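PDB 4OOU: beta-1,4-mannanase from Cryptopygus antarcticus, which hydrolyses internal beta-1,4-mannosidic linkages in mannans, galactomannans and glucomannans, releasing mainly short manno-oligosaccharides. Local coordinates for residues A[78-92]-A[125-139]. Numbering follows the deposited sequence.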
loop_
_atom_site.group_PDB
_atom_site.type_symbol
_atom_site.label_atom_id
_atom_site.label_comp_id
_atom_site.label_asym_id
_atom_site.label_seq_id
_atom_site.Cartn_x
_atom_site.Cartn_y
_atom_site.Cartn_z
ATOM N N ASN A 78 4.540 14.272 1.148
ATOM C CA ASN A 78 3.619 14.325 -0.000
ATOM C C ASN A 78 2.720 13.121 -0.182
ATOM O O ASN A 78 2.123 12.977 -1.225
ATOM C CB ASN A 78 4.417 14.552 -1.283
ATOM C CG ASN A 78 5.190 13.333 -1.716
ATOM O OD1 ASN A 78 5.174 12.298 -1.055
ATOM N ND2 ASN A 78 5.880 13.447 -2.836
ATOM N N THR A 79 2.629 12.259 0.822
ATOM C CA THR A 79 1.903 11.019 0.693
ATOM C C THR A 79 1.456 10.520 2.056
ATOM O O THR A 79 2.189 10.610 3.023
ATOM C CB THR A 79 2.792 9.951 0.006
ATOM O OG1 THR A 79 2.994 10.308 -1.360
ATOM C CG2 THR A 79 2.157 8.558 0.049
ATOM N N ALA A 80 0.249 9.973 2.099
ATOM C CA ALA A 80 -0.251 9.245 3.255
ATOM C C ALA A 80 -0.857 7.910 2.815
ATOM O O ALA A 80 -1.666 7.865 1.892
ATOM C CB ALA A 80 -1.291 10.073 3.987
ATOM N N ARG A 81 -0.443 6.826 3.468
ATOM C CA ARG A 81 -1.028 5.498 3.248
ATOM C C ARG A 81 -2.064 5.277 4.369
ATOM O O ARG A 81 -1.775 5.455 5.580
ATOM C CB ARG A 81 0.064 4.450 3.297
ATOM C CG ARG A 81 -0.298 3.021 2.928
ATOM C CD ARG A 81 0.935 2.157 3.099
ATOM N NE ARG A 81 0.719 0.756 2.799
ATOM C CZ ARG A 81 0.812 -0.253 3.662
ATOM N NH1 ARG A 81 1.101 -0.047 4.955
ATOM N NH2 ARG A 81 0.637 -1.493 3.222
ATOM N N VAL A 82 -3.282 4.918 3.957
ATOM C CA VAL A 82 -4.383 4.854 4.891
ATOM C C VAL A 82 -5.302 3.703 4.543
ATOM O O VAL A 82 -5.583 3.462 3.385
ATOM C CB VAL A 82 -5.140 6.193 4.928
ATOM C CG1 VAL A 82 -5.490 6.652 3.536
ATOM C CG2 VAL A 82 -6.391 6.100 5.809
ATOM N N TRP A 83 -5.743 2.995 5.584
ATOM C CA TRP A 83 -6.384 1.696 5.471
ATOM C C TRP A 83 -7.910 1.842 5.422
ATOM O O TRP A 83 -8.472 2.702 6.102
ATOM C CB TRP A 83 -5.957 0.838 6.664
ATOM C CG TRP A 83 -4.521 0.351 6.645
ATOM C CD1 TRP A 83 -3.444 0.930 6.031
ATOM C CD2 TRP A 83 -4.018 -0.811 7.292
ATOM N NE1 TRP A 83 -2.323 0.182 6.234
ATOM C CE2 TRP A 83 -2.649 -0.887 7.011
ATOM C CE3 TRP A 83 -4.603 -1.802 8.073
ATOM C CZ2 TRP A 83 -1.863 -1.912 7.472
ATOM C CZ3 TRP A 83 -3.825 -2.823 8.531
ATOM C CH2 TRP A 83 -2.471 -2.876 8.236
ATOM N N VAL A 84 -8.569 0.997 4.620
ATOM C CA VAL A 84 -10.025 1.090 4.381
ATOM C C VAL A 84 -10.873 -0.097 4.897
ATOM O O VAL A 84 -11.458 -0.007 5.987
ATOM C CB VAL A 84 -10.357 1.388 2.891
ATOM C CG1 VAL A 84 -11.824 1.819 2.761
ATOM C CG2 VAL A 84 -9.447 2.483 2.355
ATOM N N HIS A 85 -11.012 -1.179 4.140
ATOM C CA HIS A 85 -11.840 -2.268 4.658
ATOM C C HIS A 85 -11.214 -2.888 5.930
ATOM O O HIS A 85 -11.916 -3.110 6.936
ATOM C CB HIS A 85 -12.081 -3.356 3.620
ATOM C CG HIS A 85 -12.577 -2.837 2.320
ATOM N ND1 HIS A 85 -13.385 -1.726 2.228
ATOM C CD2 HIS A 85 -12.383 -3.274 1.056
ATOM C CE1 HIS A 85 -13.641 -1.477 0.954
ATOM N NE2 HIS A 85 -13.056 -2.412 0.226
ATOM N N VAL A 86 -9.905 -3.135 5.877
ATOM C CA VAL A 86 -9.160 -3.721 7.013
ATOM C C VAL A 86 -9.626 -5.159 7.266
ATOM O O VAL A 86 -9.210 -6.056 6.536
ATOM C CB VAL A 86 -9.209 -2.825 8.283
ATOM C CG1 VAL A 86 -8.276 -3.330 9.374
ATOM C CG2 VAL A 86 -8.832 -1.389 7.923
ATOM N N GLU A 87 -10.496 -5.382 8.245
ATOM C CA GLU A 87 -10.922 -6.734 8.629
ATOM C C GLU A 87 -12.433 -6.794 8.595
ATOM O O GLU A 87 -13.041 -7.468 9.392
ATOM C CB GLU A 87 -10.401 -7.129 10.051
ATOM C CG GLU A 87 -8.913 -7.398 10.140
ATOM C CD GLU A 87 -8.474 -7.954 11.505
ATOM O OE1 GLU A 87 -7.840 -7.206 12.267
ATOM O OE2 GLU A 87 -8.730 -9.132 11.850
ATOM N N GLY A 88 -13.050 -6.075 7.676
ATOM C CA GLY A 88 -14.506 -6.095 7.533
ATOM C C GLY A 88 -15.305 -5.435 8.639
ATOM O O GLY A 88 -16.510 -5.622 8.724
ATOM N N GLN A 89 -14.663 -4.676 9.503
ATOM C CA GLN A 89 -15.353 -4.166 10.669
ATOM C C GLN A 89 -16.582 -3.301 10.357
ATOM O O GLN A 89 -17.575 -3.313 11.118
ATOM C CB GLN A 89 -14.380 -3.361 11.520
ATOM C CG GLN A 89 -13.312 -4.226 12.151
ATOM C CD GLN A 89 -11.994 -4.142 11.437
ATOM O OE1 GLN A 89 -11.938 -4.024 10.209
ATOM N NE2 GLN A 89 -10.908 -4.192 12.208
ATOM N N VAL A 90 -16.466 -2.547 9.260
ATOM C CA VAL A 90 -17.486 -1.632 8.756
ATOM C C VAL A 90 -17.695 -1.880 7.270
ATOM O O VAL A 90 -18.838 -1.948 6.815
ATOM C CB VAL A 90 -17.063 -0.159 8.913
ATOM C CG1 VAL A 90 -17.959 0.771 8.085
ATOM C CG2 VAL A 90 -17.099 0.249 10.364
ATOM N N SER A 91 -16.596 -1.996 6.531
ATOM C CA SER A 91 -16.644 -2.284 5.104
ATOM C C SER A 91 -15.983 -3.576 4.692
ATOM O O SER A 91 -15.131 -4.098 5.426
ATOM C CB SER A 91 -15.906 -1.203 4.373
ATOM O OG SER A 91 -16.839 -0.438 3.678
ATOM N N PRO A 92 -16.369 -4.126 3.527
ATOM C CA PRO A 92 -17.595 -3.900 2.793
ATOM C C PRO A 92 -18.761 -4.580 3.528
ATOM O O PRO A 92 -18.518 -5.383 4.434
ATOM C CB PRO A 92 -17.344 -4.613 1.464
ATOM C CG PRO A 92 -16.372 -5.691 1.792
ATOM C CD PRO A 92 -15.484 -5.076 2.833
ATOM N N VAL A 125 -1.272 16.538 -0.998
ATOM C CA VAL A 125 -0.925 15.198 -0.541
ATOM C C VAL A 125 -1.670 14.073 -1.266
ATOM O O VAL A 125 -2.866 14.077 -1.433
ATOM C CB VAL A 125 -1.186 15.030 0.958
ATOM C CG1 VAL A 125 -1.022 13.584 1.369
ATOM C CG2 VAL A 125 -0.252 15.921 1.735
ATOM N N PHE A 126 -0.899 13.076 -1.614
ATOM C CA PHE A 126 -1.346 11.902 -2.233
ATOM C C PHE A 126 -1.772 10.873 -1.208
ATOM O O PHE A 126 -1.130 10.687 -0.137
ATOM C CB PHE A 126 -0.166 11.323 -3.017
ATOM C CG PHE A 126 0.085 11.988 -4.342
ATOM C CD1 PHE A 126 -0.881 11.914 -5.374
ATOM C CD2 PHE A 126 1.293 12.625 -4.585
ATOM C CE1 PHE A 126 -0.630 12.498 -6.613
ATOM C CE2 PHE A 126 1.545 13.223 -5.802
ATOM C CZ PHE A 126 0.582 13.162 -6.833
ATOM N N LEU A 127 -2.819 10.138 -1.566
ATOM C CA LEU A 127 -3.266 9.050 -0.736
ATOM C C LEU A 127 -2.991 7.709 -1.379
ATOM O O LEU A 127 -3.106 7.547 -2.581
ATOM C CB LEU A 127 -4.754 9.200 -0.457
ATOM C CG LEU A 127 -5.140 10.301 0.516
ATOM C CD1 LEU A 127 -6.532 10.033 1.084
ATOM C CD2 LEU A 127 -4.132 10.421 1.656
ATOM N N ILE A 128 -2.602 6.747 -0.570
ATOM C CA ILE A 128 -2.633 5.368 -0.994
ATOM C C ILE A 128 -3.704 4.731 -0.135
ATOM O O ILE A 128 -3.670 4.806 1.096
ATOM C CB ILE A 128 -1.292 4.658 -0.823
ATOM C CG1 ILE A 128 -0.253 5.235 -1.788
ATOM C CG2 ILE A 128 -1.459 3.147 -1.055
ATOM C CD1 ILE A 128 1.179 4.862 -1.434
ATOM N N LEU A 129 -4.696 4.153 -0.794
ATOM C CA LEU A 129 -5.791 3.542 -0.085
ATOM C C LEU A 129 -5.498 2.066 -0.028
ATOM O O LEU A 129 -5.345 1.456 -1.069
ATOM C CB LEU A 129 -7.072 3.798 -0.858
ATOM C CG LEU A 129 -7.401 5.281 -0.900
ATOM C CD1 LEU A 129 -8.827 5.524 -1.376
ATOM C CD2 LEU A 129 -7.167 5.942 0.460
ATOM N N VAL A 130 -5.413 1.483 1.166
ATOM C CA VAL A 130 -5.191 0.034 1.245
ATOM C C VAL A 130 -6.489 -0.684 1.570
ATOM O O VAL A 130 -7.158 -0.387 2.566
ATOM C CB VAL A 130 -3.953 -0.384 2.086
ATOM C CG1 VAL A 130 -3.692 0.565 3.185
ATOM C CG2 VAL A 130 -4.072 -1.801 2.650
ATOM N N LEU A 131 -6.845 -1.617 0.679
ATOM C CA LEU A 131 -8.149 -2.251 0.691
ATOM C C LEU A 131 -8.334 -3.175 1.874
ATOM O O LEU A 131 -9.141 -2.881 2.751
ATOM C CB LEU A 131 -8.380 -2.998 -0.627
ATOM C CG LEU A 131 -9.293 -2.300 -1.643
ATOM C CD1 LEU A 131 -9.218 -0.807 -1.552
ATOM C CD2 LEU A 131 -8.982 -2.763 -3.046
ATOM N N PHE A 132 -7.579 -4.272 1.916
ATOM C CA PHE A 132 -7.676 -5.230 3.017
ATOM C C PHE A 132 -6.389 -5.457 3.749
ATOM O O PHE A 132 -5.300 -5.303 3.217
ATOM C CB PHE A 132 -8.122 -6.586 2.501
ATOM C CG PHE A 132 -9.453 -6.559 1.816
ATOM C CD1 PHE A 132 -10.622 -6.645 2.543
ATOM C CD2 PHE A 132 -9.534 -6.494 0.447
ATOM C CE1 PHE A 132 -11.854 -6.634 1.892
ATOM C CE2 PHE A 132 -10.749 -6.511 -0.213
ATOM C CZ PHE A 132 -11.911 -6.568 0.510
ATOM N N ASN A 133 -6.521 -5.906 4.971
ATOM C CA ASN A 133 -5.353 -6.384 5.713
ATOM C C ASN A 133 -5.104 -7.849 5.395
ATOM O O ASN A 133 -6.057 -8.586 5.317
ATOM C CB ASN A 133 -5.617 -6.234 7.191
ATOM C CG ASN A 133 -4.359 -6.214 8.028
ATOM O OD1 ASN A 133 -4.449 -6.307 9.263
ATOM N ND2 ASN A 133 -3.180 -6.067 7.402
ATOM N N GLY A 134 -3.843 -8.247 5.189
ATOM C CA GLY A 134 -3.445 -9.657 5.151
ATOM C C GLY A 134 -2.548 -10.038 6.334
ATOM O O GLY A 134 -2.356 -11.227 6.637
ATOM N N ALA A 135 -1.989 -9.049 7.011
ATOM C CA ALA A 135 -1.191 -9.315 8.231
ATOM C C ALA A 135 -2.034 -10.102 9.238
ATOM O O ALA A 135 -1.666 -11.173 9.684
ATOM C CB ALA A 135 -0.688 -8.003 8.857
ATOM N N LEU A 136 -3.190 -9.524 9.551
ATOM C CA LEU A 136 -4.243 -10.132 10.334
ATOM C C LEU A 136 -5.475 -10.069 9.424
ATOM O O LEU A 136 -5.646 -9.120 8.648
ATOM C CB LEU A 136 -4.451 -9.332 11.615
ATOM C CG LEU A 136 -3.714 -9.691 12.937
ATOM C CD1 LEU A 136 -2.328 -10.353 12.803
ATOM C CD2 LEU A 136 -3.661 -8.464 13.865
ATOM N N GLN A 137 -6.306 -11.104 9.465
ATOM C CA GLN A 137 -7.588 -11.079 8.733
ATOM C C GLN A 137 -8.562 -12.044 9.398
ATOM O O GLN A 137 -8.803 -13.155 8.921
ATOM C CB GLN A 137 -7.384 -11.434 7.263
ATOM C CG GLN A 137 -8.627 -11.276 6.399
ATOM C CD GLN A 137 -9.249 -9.903 6.524
ATOM O OE1 GLN A 137 -8.656 -8.894 6.098
ATOM N NE2 GLN A 137 -10.464 -9.848 7.095
ATOM N N ASN A 138 -9.117 -11.578 10.514
ATOM C CA ASN A 138 -9.877 -12.409 11.444
ATOM C C ASN A 138 -11.359 -12.441 11.122
ATOM O O ASN A 138 -12.168 -12.778 11.983
ATOM C CB ASN A 138 -9.663 -11.881 12.863
ATOM C CG ASN A 138 -8.233 -12.066 13.348
ATOM O OD1 ASN A 138 -7.532 -11.103 13.693
ATOM N ND2 ASN A 138 -7.805 -13.311 13.399
ATOM N N ASN A 139 -11.709 -12.128 9.869
ATOM C CA ASN A 139 -13.084 -12.085 9.442
ATOM C C ASN A 139 -13.378 -13.084 8.310
ATOM O O ASN A 139 -12.909 -12.907 7.171
ATOM C CB ASN A 139 -13.468 -10.661 9.038
ATOM C CG ASN A 139 -14.888 -10.572 8.494
ATOM O OD1 ASN A 139 -15.496 -11.584 8.122
ATOM N ND2 ASN A 139 -15.416 -9.369 8.433
HETATM O O HOH W 1 -7.353 -2.284 4.674
#
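Val82 lays CG1 beside Leu129 CD2 at 3.6 Å, and the short side chain of Ala80 meets Leu127 CD2 at 3.7 Å with its CB. Branched apolar residues suit this buried face, where Leu129 also touches Leu173 of strand 173-177. On the other face Thr79, Arg81 and Trp83 are paired with Phe126, Ile128 and Val130 in turn. The parallel backbones are bonded from Phe126 N to Asn78 O onward, Ala80 N reaching Phe126 O at 2.7 Å. These are neighbouring strands of the TIM barrel of glycoside hydrolase family 5, with helix 109-122 in the crossover that joins them. Past Trp83 a beta bulge shifts the register by one, and a water accepts from Val86 N and donates to Val130 O. His85 sets CD2 over one face of Phe132, 3.4 Å from CZ, while its NE2 bonds Tyr155. Farther out, Glu87 turns CG anti to its carbonyl carbon (chi1 -72°) and extends beyond it, bringing OE2 to Asn138 N at 2.8 Å, met on the anti side, 20° out of the carboxylate plane; OE1 bonds Tyr49. Asn139 ND2 donates to Glu87 O at 3.2 Å, from above the carbonyl plane. Replacing Glu87 by alanine would probably leave Asn138 N and Tyr49 OH without this carboxylate partner. Arg81, long and extended, carries its guanidinium into the active site, salt-bridged to Glu177 and to Glu312, the probable nucleophile, and bonded to substrate-binding Asn180; Trp83 itself binds substrate.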